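Local coordinates for DNA replication regulator protein HobA (Helicobacter pylori, PDB 2UVP), which is required for the initiation of DNA replication and increases the binding of the initiator DnaA to the oriC region, at residues K81-L86 against V179-V184. Numbering follows the deposited sequence.
Sequences KERPLL and VLYNKV
Arg83 lies level with Tyr181, and Pro84 with Leu180, on backbones that stay well apart: the CA atoms of Pro84 and Leu180, the nearest pair across the two segments, are separated by 9.6 Å, and no direct hydrogen bond joins the segments. Residues 81-86 belong to the loop between helix 65-75 and strand 88-90, extended from Arg83 onward, whereas 179-184 covers the end of helix 161-180 and the chain that leaves it. That helix closes in a Schellman motif, with Asn182 at positive phi as the C-prime residue; its N bonds to Val179 O, and Lys183 N reaches Ser178 O. Tyr181, the first residue to leave helical geometry, has CG beside its backbone N and anti to the carbonyl carbon (chi1 -71°), which carries the phenol across to the loop. Its OH comes to rest 3.8 Å from Arg83 CA and also approaches Pro84 CD. A water links Tyr181 OH to Glu82 O, donating to the carbonyl and lying 2.8 Å from the hydroxyl. The Tyr181 ring also meets Phe177, about one helical turn earlier, edge-to-face. In this alpha/beta fold with a parallel sheet of strand order 2-1-3-4-5, consistent with the Rossmann-like topology of the SIS clan, the loop leads into strand 88-90, at one edge of the sheet within this chain, and the contact sets it beside the C-terminal end of helix 161-180. Beside the water bridge lies a small apolar patch, where Leu180 CD1 touches Leu86 CD2 at 4.3 Å and Pro84 CG at 4.4 Å. Leu86 is buried and packs further on Leu176 and Val50. Arg83 passes the hydroxyl with CG, 4.1 Å from Tyr181 OH, and its chain, bent at chi3 (66°), carries NH2 to a hydrogen bond with Leu75 O.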
loop_
_atom_site.group_PDB
_atom_site.type_symbol
_atom_site.label_atom_id
_atom_site.label_comp_id
_atom_site.label_asym_id
_atom_site.label_seq_id
_atom_site.Cartn_x
_atom_site.Cartn_y
_atom_site.Cartn_z
ATOM N N LYS C 81 9.493 -18.220 13.482
ATOM C CA LYS C 81 10.088 -19.139 14.450
ATOM C C LYS C 81 9.741 -20.581 14.045
ATOM O O LYS C 81 10.120 -21.012 12.959
ATOM C CB LYS C 81 9.676 -18.777 15.891
ATOM C CG LYS C 81 10.230 -17.411 16.364
ATOM C CD LYS C 81 9.639 -16.966 17.706
ATOM C CE LYS C 81 10.391 -17.549 18.896
ATOM N NZ LYS C 81 10.018 -16.874 20.189
ATOM N N GLU C 82 9.005 -21.312 14.874
ATOM C CA GLU C 82 8.674 -22.701 14.550
ATOM C C GLU C 82 7.301 -22.847 13.901
ATOM O O GLU C 82 6.878 -23.957 13.590
ATOM C CB GLU C 82 8.728 -23.574 15.807
ATOM C CG GLU C 82 9.524 -24.845 15.611
ATOM C CD GLU C 82 10.905 -24.556 15.074
ATOM O OE1 GLU C 82 11.659 -23.807 15.736
ATOM O OE2 GLU C 82 11.223 -25.056 13.973
ATOM N N ARG C 83 6.604 -21.729 13.708
ATOM C CA ARG C 83 5.223 -21.759 13.210
ATOM C C ARG C 83 5.154 -22.175 11.745
ATOM O O ARG C 83 6.092 -21.896 10.982
ATOM C CB ARG C 83 4.593 -20.371 13.295
ATOM C CG ARG C 83 4.489 -19.765 14.684
ATOM C CD ARG C 83 4.256 -18.252 14.568
ATOM N NE ARG C 83 2.954 -17.940 13.965
ATOM C CZ ARG C 83 1.880 -17.579 14.665
ATOM N NH1 ARG C 83 1.950 -17.488 15.991
ATOM N NH2 ARG C 83 0.742 -17.305 14.044
ATOM N N PRO C 84 4.016 -22.762 11.336
ATOM C CA PRO C 84 3.782 -23.014 9.904
ATOM C C PRO C 84 3.548 -21.678 9.185
ATOM O O PRO C 84 3.246 -20.664 9.841
ATOM C CB PRO C 84 2.485 -23.826 9.897
ATOM C CG PRO C 84 1.790 -23.408 11.151
ATOM C CD PRO C 84 2.848 -23.144 12.159
ATOM N N LEU C 85 3.698 -21.671 7.862
ATOM C CA LEU C 85 3.348 -20.494 7.084
ATOM C C LEU C 85 1.893 -20.705 6.682
ATOM O O LEU C 85 1.596 -21.543 5.827
ATOM C CB LEU C 85 4.248 -20.389 5.854
ATOM C CG LEU C 85 3.925 -19.250 4.891
ATOM C CD1 LEU C 85 4.157 -17.862 5.454
ATOM C CD2 LEU C 85 4.696 -19.452 3.594
ATOM N N LEU C 86 0.984 -19.943 7.297
ATOM C CA LEU C 86 -0.435 -20.172 7.124
ATOM C C LEU C 86 -0.947 -19.591 5.813
ATOM O O LEU C 86 -0.496 -18.523 5.386
ATOM C CB LEU C 86 -1.212 -19.558 8.288
ATOM C CG LEU C 86 -0.949 -20.230 9.645
ATOM C CD1 LEU C 86 -1.614 -19.396 10.771
ATOM C CD2 LEU C 86 -1.491 -21.660 9.644
ATOM N N VAL C 179 -5.366 -26.391 18.586
ATOM C CA VAL C 179 -5.630 -27.604 17.840
ATOM C C VAL C 179 -4.455 -28.025 16.966
ATOM O O VAL C 179 -4.133 -29.230 16.938
ATOM C CB VAL C 179 -7.061 -27.756 17.152
ATOM C CG1 VAL C 179 -8.102 -26.724 17.558
ATOM C CG2 VAL C 179 -7.036 -28.215 15.704
ATOM N N LEU C 180 -3.810 -27.075 16.282
ATOM C CA LEU C 180 -2.665 -27.452 15.413
ATOM C C LEU C 180 -1.573 -28.187 16.166
ATOM O O LEU C 180 -0.919 -29.076 15.586
ATOM C CB LEU C 180 -2.027 -26.253 14.695
ATOM C CG LEU C 180 -2.905 -25.448 13.742
ATOM C CD1 LEU C 180 -2.073 -24.408 12.954
ATOM C CD2 LEU C 180 -3.734 -26.397 12.806
ATOM N N TYR C 181 -1.366 -27.802 17.424
ATOM C CA TYR C 181 -0.277 -28.344 18.248
ATOM C C TYR C 181 -0.742 -29.528 19.120
ATOM O O TYR C 181 -0.035 -29.956 20.050
ATOM C CB TYR C 181 0.365 -27.232 19.081
ATOM C CG TYR C 181 1.200 -26.233 18.288
ATOM C CD1 TYR C 181 1.567 -26.479 16.955
ATOM C CD2 TYR C 181 1.654 -25.056 18.885
ATOM C CE1 TYR C 181 2.342 -25.554 16.236
ATOM C CE2 TYR C 181 2.430 -24.133 18.176
ATOM C CZ TYR C 181 2.763 -24.389 16.859
ATOM O OH TYR C 181 3.532 -23.476 16.166
ATOM N N ASN C 182 -1.907 -30.081 18.793
ATOM C CA ASN C 182 -2.468 -31.255 19.487
ATOM C C ASN C 182 -2.654 -31.027 21.010
ATOM O O ASN C 182 -2.551 -31.960 21.811
ATOM C CB ASN C 182 -1.599 -32.524 19.209
ATOM C CG ASN C 182 -1.967 -33.257 17.913
ATOM O OD1 ASN C 182 -1.188 -34.092 17.426
ATOM N ND2 ASN C 182 -3.146 -33.000 17.380
ATOM N N LYS C 183 -2.952 -29.792 21.414
ATOM C CA LYS C 183 -3.249 -29.527 22.833
ATOM C C LYS C 183 -4.698 -29.839 23.141
ATOM O O LYS C 183 -5.052 -30.162 24.292
ATOM C CB LYS C 183 -2.964 -28.064 23.202
ATOM C CG LYS C 183 -1.508 -27.674 23.184
ATOM C CD LYS C 183 -1.310 -26.218 23.607
ATOM C CE LYS C 183 -1.424 -26.032 25.152
ATOM N NZ LYS C 183 -1.085 -24.629 25.620
ATOM N N VAL C 184 -5.553 -29.702 22.124
ATOM C CA VAL C 184 -6.971 -29.973 22.273
ATOM C C VAL C 184 -7.484 -30.718 21.050
ATOM O O VAL C 184 -6.902 -30.627 19.960
ATOM C CB VAL C 184 -7.819 -28.683 22.523
ATOM C CG1 VAL C 184 -7.177 -27.803 23.600
ATOM C CG2 VAL C 184 -8.036 -27.886 21.235
HETATM O O HOH W 1 4.858 -25.219 14.353
#